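Local structure of calcium-binding EF hand family protein (Arabidopsis thaliana, 6YIG) at residues 48-53 with 81-86; 52-57 with 71-76. The protein probably acts as a calcium-binding adaptor in plant endocytosis within the TPLATE complex, whose EH domains confer lipid and protein binding, and is represented here by its N-terminal EH domain. One frame throughout, in Å; residues are numbered along the deposited sequence.

Contact 1: 48-53 with 81-86; sequences AQIWSL and RDLTPE
Gln49, on the helix 44-54, and Leu83, on the loop that leads into the helix 85-93, bring their CA atoms within 9.2 Å of each other, a spacing bridged by side chains alone. In this EH domain, built from paired EF-hand-like helix-loop-helix units, the contact sets the linker between the helices 64-78 and 85-93 against the helix 44-54. Leu83 does most of the work. With its CG anti to the carbonyl carbon (chi1 -61°), it reaches toward Gln49 and Ile50, and both side chains meet its CD1 methyl. Gln49, modelled in two conformers, in this one runs out extended, antiparallel alongside Leu83. Its OE1 then lies 3.6 Å from Leu83 CD1 and 3.7 Å from Leu83 CB, an oxygen resting against aliphatic carbon rather than a polar bond, a touch that remains provisional. Deeper in, Ile50 lies roughly perpendicular to Leu83, its CG1 meeting Leu83 CD1 at 4.2 Å. Ile50 is buried and also packs on Ser70, Leu73 and Val74 of the helix 64-78, so Leu83 joins a mainly apolar group around it. Just beyond, the chain turns into the helix 85-93. Thr84 is the N-cap residue, followed by Pro85, whose ring nitrogen carries no hydrogen to donate. Thr84 CB leaves its CA directed away from residues 48-53, and OG1 accepts from Ile87 N. It also takes a weak bond from Glu86 N, 3.1 Å from Thr84 OG1 and bent to 123° at the hydrogen.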
loop_
_atom_site.group_PDB
_atom_site.type_symbol
_atom_site.label_atom_id
_atom_site.label_comp_id
_atom_site.label_asym_id
_atom_site.label_seq_id
_atom_site.Cartn_x
_atom_site.Cartn_y
_atom_site.Cartn_z
ATOM N N ALA A 48 3.490 10.050 0.832
ATOM C CA ALA A 48 2.536 10.962 0.214
ATOM C C ALA A 48 2.298 10.613 -1.249
ATOM O O ALA A 48 1.155 10.615 -1.722
ATOM C CB ALA A 48 3.027 12.408 0.324
ATOM N N GLN A 49 3.365 10.296 -1.986
ATOM C CA GLN A 49 3.216 9.962 -3.398
ATOM C C GLN A 49 2.453 8.657 -3.568
ATOM O O GLN A 49 1.614 8.544 -4.462
ATOM C CB GLN A 49 4.585 9.886 -4.074
ATOM C CG GLN A 49 4.532 9.710 -5.581
ATOM C CD GLN A 49 5.905 9.902 -6.248
ATOM O OE1 GLN A 49 6.549 8.940 -6.649
ATOM N NE2 GLN A 49 6.338 11.145 -6.369
ATOM N N ILE A 50 2.708 7.679 -2.696
ATOM C CA ILE A 50 1.985 6.410 -2.744
ATOM C C ILE A 50 0.509 6.619 -2.439
ATOM O O ILE A 50 -0.352 6.083 -3.140
ATOM C CB ILE A 50 2.646 5.401 -1.783
ATOM C CG1 ILE A 50 3.986 4.952 -2.370
ATOM C CG2 ILE A 50 1.757 4.204 -1.548
ATOM C CD1 ILE A 50 4.847 4.182 -1.463
ATOM N N TRP A 51 0.193 7.439 -1.432
ATOM C CA TRP A 51 -1.202 7.706 -1.101
ATOM C C TRP A 51 -1.914 8.345 -2.286
ATOM O O TRP A 51 -3.012 7.927 -2.666
ATOM C CB TRP A 51 -1.285 8.613 0.144
ATOM C CG TRP A 51 -2.701 9.095 0.369
ATOM C CD1 TRP A 51 -3.244 10.274 -0.060
ATOM C CD2 TRP A 51 -3.763 8.373 1.000
ATOM N NE1 TRP A 51 -4.563 10.344 0.293
ATOM C CE2 TRP A 51 -4.909 9.186 0.942
ATOM C CE3 TRP A 51 -3.846 7.135 1.638
ATOM C CZ2 TRP A 51 -6.125 8.796 1.486
ATOM C CZ3 TRP A 51 -5.044 6.762 2.183
ATOM C CH2 TRP A 51 -6.175 7.574 2.089
ATOM N N SER A 52 -1.300 9.384 -2.867
ATOM C CA SER A 52 -1.892 10.077 -4.009
ATOM C C SER A 52 -2.180 9.108 -5.148
ATOM O O SER A 52 -3.276 9.123 -5.732
ATOM C CB SER A 52 -0.947 11.197 -4.462
ATOM O OG SER A 52 -1.435 11.887 -5.602
ATOM N N LEU A 53 -1.234 8.218 -5.434
ATOM C CA LEU A 53 -1.379 7.295 -6.547
ATOM C C LEU A 53 -2.429 6.237 -6.268
ATOM O O LEU A 53 -3.024 5.684 -7.204
ATOM C CB LEU A 53 -0.056 6.586 -6.818
ATOM C CG LEU A 53 1.049 7.476 -7.352
ATOM C CD1 LEU A 53 2.370 6.725 -7.230
ATOM C CD2 LEU A 53 0.818 7.838 -8.811
ATOM N N ARG A 81 14.024 0.948 -5.070
ATOM C CA ARG A 81 13.764 1.342 -6.445
ATOM C C ARG A 81 13.084 2.705 -6.439
ATOM O O ARG A 81 12.089 2.902 -5.733
ATOM C CB ARG A 81 12.862 0.327 -7.144
ATOM C CG ARG A 81 13.557 -0.884 -7.699
ATOM C CD ARG A 81 12.906 -1.290 -9.017
ATOM N NE ARG A 81 13.216 -2.670 -9.368
ATOM N N ASP A 82 13.599 3.630 -7.246
ATOM C CA ASP A 82 12.920 4.900 -7.459
ATOM C C ASP A 82 11.602 4.644 -8.177
ATOM O O ASP A 82 11.555 3.885 -9.148
ATOM C CB ASP A 82 13.808 5.834 -8.275
ATOM N N LEU A 83 10.519 5.230 -7.675
ATOM C CA LEU A 83 9.269 5.168 -8.416
ATOM C C LEU A 83 9.451 5.993 -9.677
ATOM O O LEU A 83 9.998 7.105 -9.636
ATOM C CB LEU A 83 8.086 5.672 -7.596
ATOM C CG LEU A 83 7.776 4.909 -6.306
ATOM C CD1 LEU A 83 6.473 5.459 -5.688
ATOM C CD2 LEU A 83 7.692 3.393 -6.517
ATOM N N THR A 84 9.134 5.395 -10.803
ATOM C CA THR A 84 9.048 6.078 -12.073
ATOM C C THR A 84 7.633 5.910 -12.604
ATOM O O THR A 84 6.889 5.042 -12.134
ATOM C CB THR A 84 10.025 5.520 -13.116
ATOM O OG1 THR A 84 9.485 4.276 -13.588
ATOM C CG2 THR A 84 11.416 5.285 -12.565
ATOM N N PRO A 85 7.230 6.695 -13.594
ATOM C CA PRO A 85 5.893 6.477 -14.166
ATOM C C PRO A 85 5.709 5.063 -14.668
ATOM O O PRO A 85 4.596 4.534 -14.613
ATOM C CB PRO A 85 5.831 7.527 -15.286
ATOM C CG PRO A 85 6.745 8.652 -14.754
ATOM C CD PRO A 85 7.893 7.890 -14.146
ATOM N N GLU A 86 6.781 4.420 -15.137
ATOM C CA GLU A 86 6.656 3.053 -15.653
ATOM C C GLU A 86 6.448 2.045 -14.530
ATOM O O GLU A 86 5.605 1.131 -14.640
ATOM C CB GLU A 86 7.912 2.713 -16.441
ATOM C CG GLU A 86 7.795 1.590 -17.399
ATOM C CD GLU A 86 8.861 1.687 -18.480
ATOM O OE1 GLU A 86 8.618 1.175 -19.584
ATOM O OE2 GLU A 86 9.937 2.286 -18.234
#

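Contact 2: 52-57 with 71-76. With NA (sodium ion), chain C.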
loop_
_atom_site.group_PDB
_atom_site.type_symbol
_atom_site.label_atom_id
_atom_site.label_comp_id
_atom_site.label_asym_id
_atom_site.label_seq_id
_atom_site.Cartn_x
_atom_site.Cartn_y
_atom_site.Cartn_z
ATOM N N SER A 52 -1.300 9.384 -2.867
ATOM C CA SER A 52 -1.892 10.077 -4.009
ATOM C C SER A 52 -2.180 9.108 -5.148
ATOM O O SER A 52 -3.276 9.123 -5.732
ATOM C CB SER A 52 -0.947 11.197 -4.462
ATOM O OG SER A 52 -1.435 11.887 -5.602
ATOM N N LEU A 53 -1.234 8.218 -5.434
ATOM C CA LEU A 53 -1.379 7.295 -6.547
ATOM C C LEU A 53 -2.429 6.237 -6.268
ATOM O O LEU A 53 -3.024 5.684 -7.204
ATOM C CB LEU A 53 -0.056 6.586 -6.818
ATOM C CG LEU A 53 1.049 7.476 -7.352
ATOM C CD1 LEU A 53 2.370 6.725 -7.230
ATOM C CD2 LEU A 53 0.818 7.838 -8.811
ATOM N N SER A 54 -2.659 5.953 -4.996
ATOM C CA SER A 54 -3.517 4.841 -4.600
ATOM C C SER A 54 -4.968 5.249 -4.437
ATOM O O SER A 54 -5.862 4.415 -4.622
ATOM C CB SER A 54 -3.030 4.240 -3.275
ATOM O OG SER A 54 -1.740 3.677 -3.431
ATOM N N ASP A 55 -5.232 6.478 -4.011
ATOM C CA ASP A 55 -6.595 6.978 -3.857
ATOM C C ASP A 55 -7.064 7.400 -5.246
ATOM O O ASP A 55 -7.124 8.582 -5.596
ATOM C CB ASP A 55 -6.657 8.116 -2.853
ATOM C CG ASP A 55 -8.076 8.591 -2.610
ATOM O OD1 ASP A 55 -9.036 7.927 -3.068
ATOM O OD2 ASP A 55 -8.232 9.647 -1.963
ATOM N N ARG A 56 -7.394 6.383 -6.050
ATOM C CA ARG A 56 -7.710 6.604 -7.455
ATOM C C ARG A 56 -8.968 7.445 -7.619
ATOM O O ARG A 56 -9.049 8.273 -8.535
ATOM C CB ARG A 56 -7.863 5.256 -8.166
ATOM C CG ARG A 56 -6.563 4.473 -8.291
ATOM N N SER A 57 -9.955 7.260 -6.739
ATOM C CA SER A 57 -11.192 8.035 -6.816
ATOM C C SER A 57 -11.087 9.411 -6.166
ATOM O O SER A 57 -12.035 10.200 -6.261
ATOM C CB SER A 57 -12.330 7.259 -6.145
ATOM O OG SER A 57 -12.217 7.328 -4.728
ATOM N N LEU A 71 0.355 -1.121 -0.763
ATOM C CA LEU A 71 1.308 -2.064 -0.171
ATOM C C LEU A 71 2.362 -2.487 -1.190
ATOM O O LEU A 71 3.556 -2.596 -0.863
ATOM C CB LEU A 71 0.555 -3.290 0.359
ATOM C CG LEU A 71 -0.282 -3.062 1.629
ATOM C CD1 LEU A 71 -1.160 -4.311 1.868
ATOM C CD2 LEU A 71 0.549 -2.708 2.840
ATOM N N ARG A 72 1.939 -2.733 -2.439
ATOM C CA ARG A 72 2.881 -3.103 -3.486
ATOM C C ARG A 72 3.868 -1.981 -3.752
ATOM O O ARG A 72 5.063 -2.224 -3.922
ATOM C CB ARG A 72 2.140 -3.470 -4.775
ATOM C CG ARG A 72 1.310 -4.717 -4.666
ATOM C CD ARG A 72 0.548 -5.043 -5.956
ATOM N NE ARG A 72 -0.190 -6.294 -5.764
ATOM C CZ ARG A 72 -1.492 -6.374 -5.490
ATOM N NH1 ARG A 72 -2.258 -5.299 -5.443
ATOM N NH2 ARG A 72 -2.033 -7.553 -5.268
ATOM N N LEU A 73 3.383 -0.748 -3.821
ATOM C CA LEU A 73 4.289 0.375 -4.028
ATOM C C LEU A 73 5.242 0.521 -2.856
ATOM O O LEU A 73 6.410 0.893 -3.054
ATOM C CB LEU A 73 3.482 1.636 -4.251
ATOM C CG LEU A 73 2.719 1.686 -5.564
ATOM C CD1 LEU A 73 1.778 2.886 -5.595
ATOM C CD2 LEU A 73 3.657 1.694 -6.763
ATOM N N VAL A 74 4.765 0.277 -1.629
ATOM C CA VAL A 74 5.651 0.295 -0.466
ATOM C C VAL A 74 6.753 -0.753 -0.602
ATOM O O VAL A 74 7.925 -0.474 -0.328
ATOM C CB VAL A 74 4.860 0.136 0.843
ATOM C CG1 VAL A 74 5.785 -0.192 2.003
ATOM C CG2 VAL A 74 4.049 1.387 1.113
ATOM N N THR A 75 6.421 -1.963 -1.033
ATOM C CA THR A 75 7.471 -2.952 -1.257
ATOM C C THR A 75 8.503 -2.464 -2.262
ATOM O O THR A 75 9.715 -2.612 -2.050
ATOM C CB THR A 75 6.852 -4.266 -1.731
ATOM O OG1 THR A 75 6.006 -4.725 -0.684
ATOM C CG2 THR A 75 7.929 -5.312 -2.053
ATOM N N VAL A 76 8.053 -1.918 -3.394
ATOM C CA VAL A 76 9.011 -1.417 -4.378
ATOM C C VAL A 76 9.902 -0.349 -3.755
ATOM O O VAL A 76 11.125 -0.359 -3.937
ATOM C CB VAL A 76 8.266 -0.902 -5.624
ATOM C CG1 VAL A 76 9.234 -0.251 -6.587
ATOM C CG2 VAL A 76 7.508 -2.051 -6.282
HETATM NA NA NA C . -10.788 6.436 -2.805
HETATM O O HOH W 1 -10.195 5.080 -4.522
HETATM O O HOH W 2 -12.980 5.075 -2.248
#
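The second EF-hand-like unit of the EH domain contributes this contact: the end of the helix 44-54 meets the helix 64-78 through Leu53, Ser54 and Leu73, while the loop that follows, Asp55 onward, holds a sodium ion. Leu73 projects from its helix toward the other segment, and a single methyl makes both touches. Leu73 CD1 lies 4.2 Å from Leu53 CD1, an apolar pair, and also 4.2 Å from Ser54 OG. The hydroxyl of Ser54 has its polar partner elsewhere, bonding to Ile50 O one turn back in its own helix, so against Leu73 it offers packing only. Val88 and Ala91 of the helix 85-93 pack on Leu53 and Leu73 respectively, adding a third helix to this buried junction. After Ser54 the chain leaves the helix at Asp55, the centre of an inverse gamma turn with a weak bond from Arg56 N to Ser54 O. Asp55 CG stands anti to the backbone N (chi1 -176°), and its carboxylate divides its oxygens: OD1 binds the sodium at 2.3 Å, whereas OD2 hydrogen-bonds to Gly60 N, which should help fix the rotation of the group. Ser57 OG supplies a second protein ligand. Ser59 OG and, at the start of strand 61-62, Phe61 O join two waters to give six oxygen ligands in all, an EF-hand-like use of alternating loop positions. One of these waters, 2.3 Å from the sodium, also accepts from Ser57 N at 3.1 Å, tying backbone and ion together; Ser57 OG itself sits 2.6 Å from the metal.

Overall arrangement
Both contacts start from the helix 44-54, following the first EF-hand, whose loop binds calcium. From its end the chain passes through the sodium-binding loop and strand 61-62, which pairs with strand 28-29 of the first EF-hand, then returns along the helix 64-78; contact 2 closes this short loop. Continuing past that helix, the chain swings back through residues 81-86, and contact 1 closes a longer loop within which contact 2 largely nests. They share Ser52 and Leu53, their centres are about 7 Å apart, and they touch directly: Leu83 CD2 lies 4.0 Å from Val76 CG1. Together they join helices 44-54, 64-78 and 85-93.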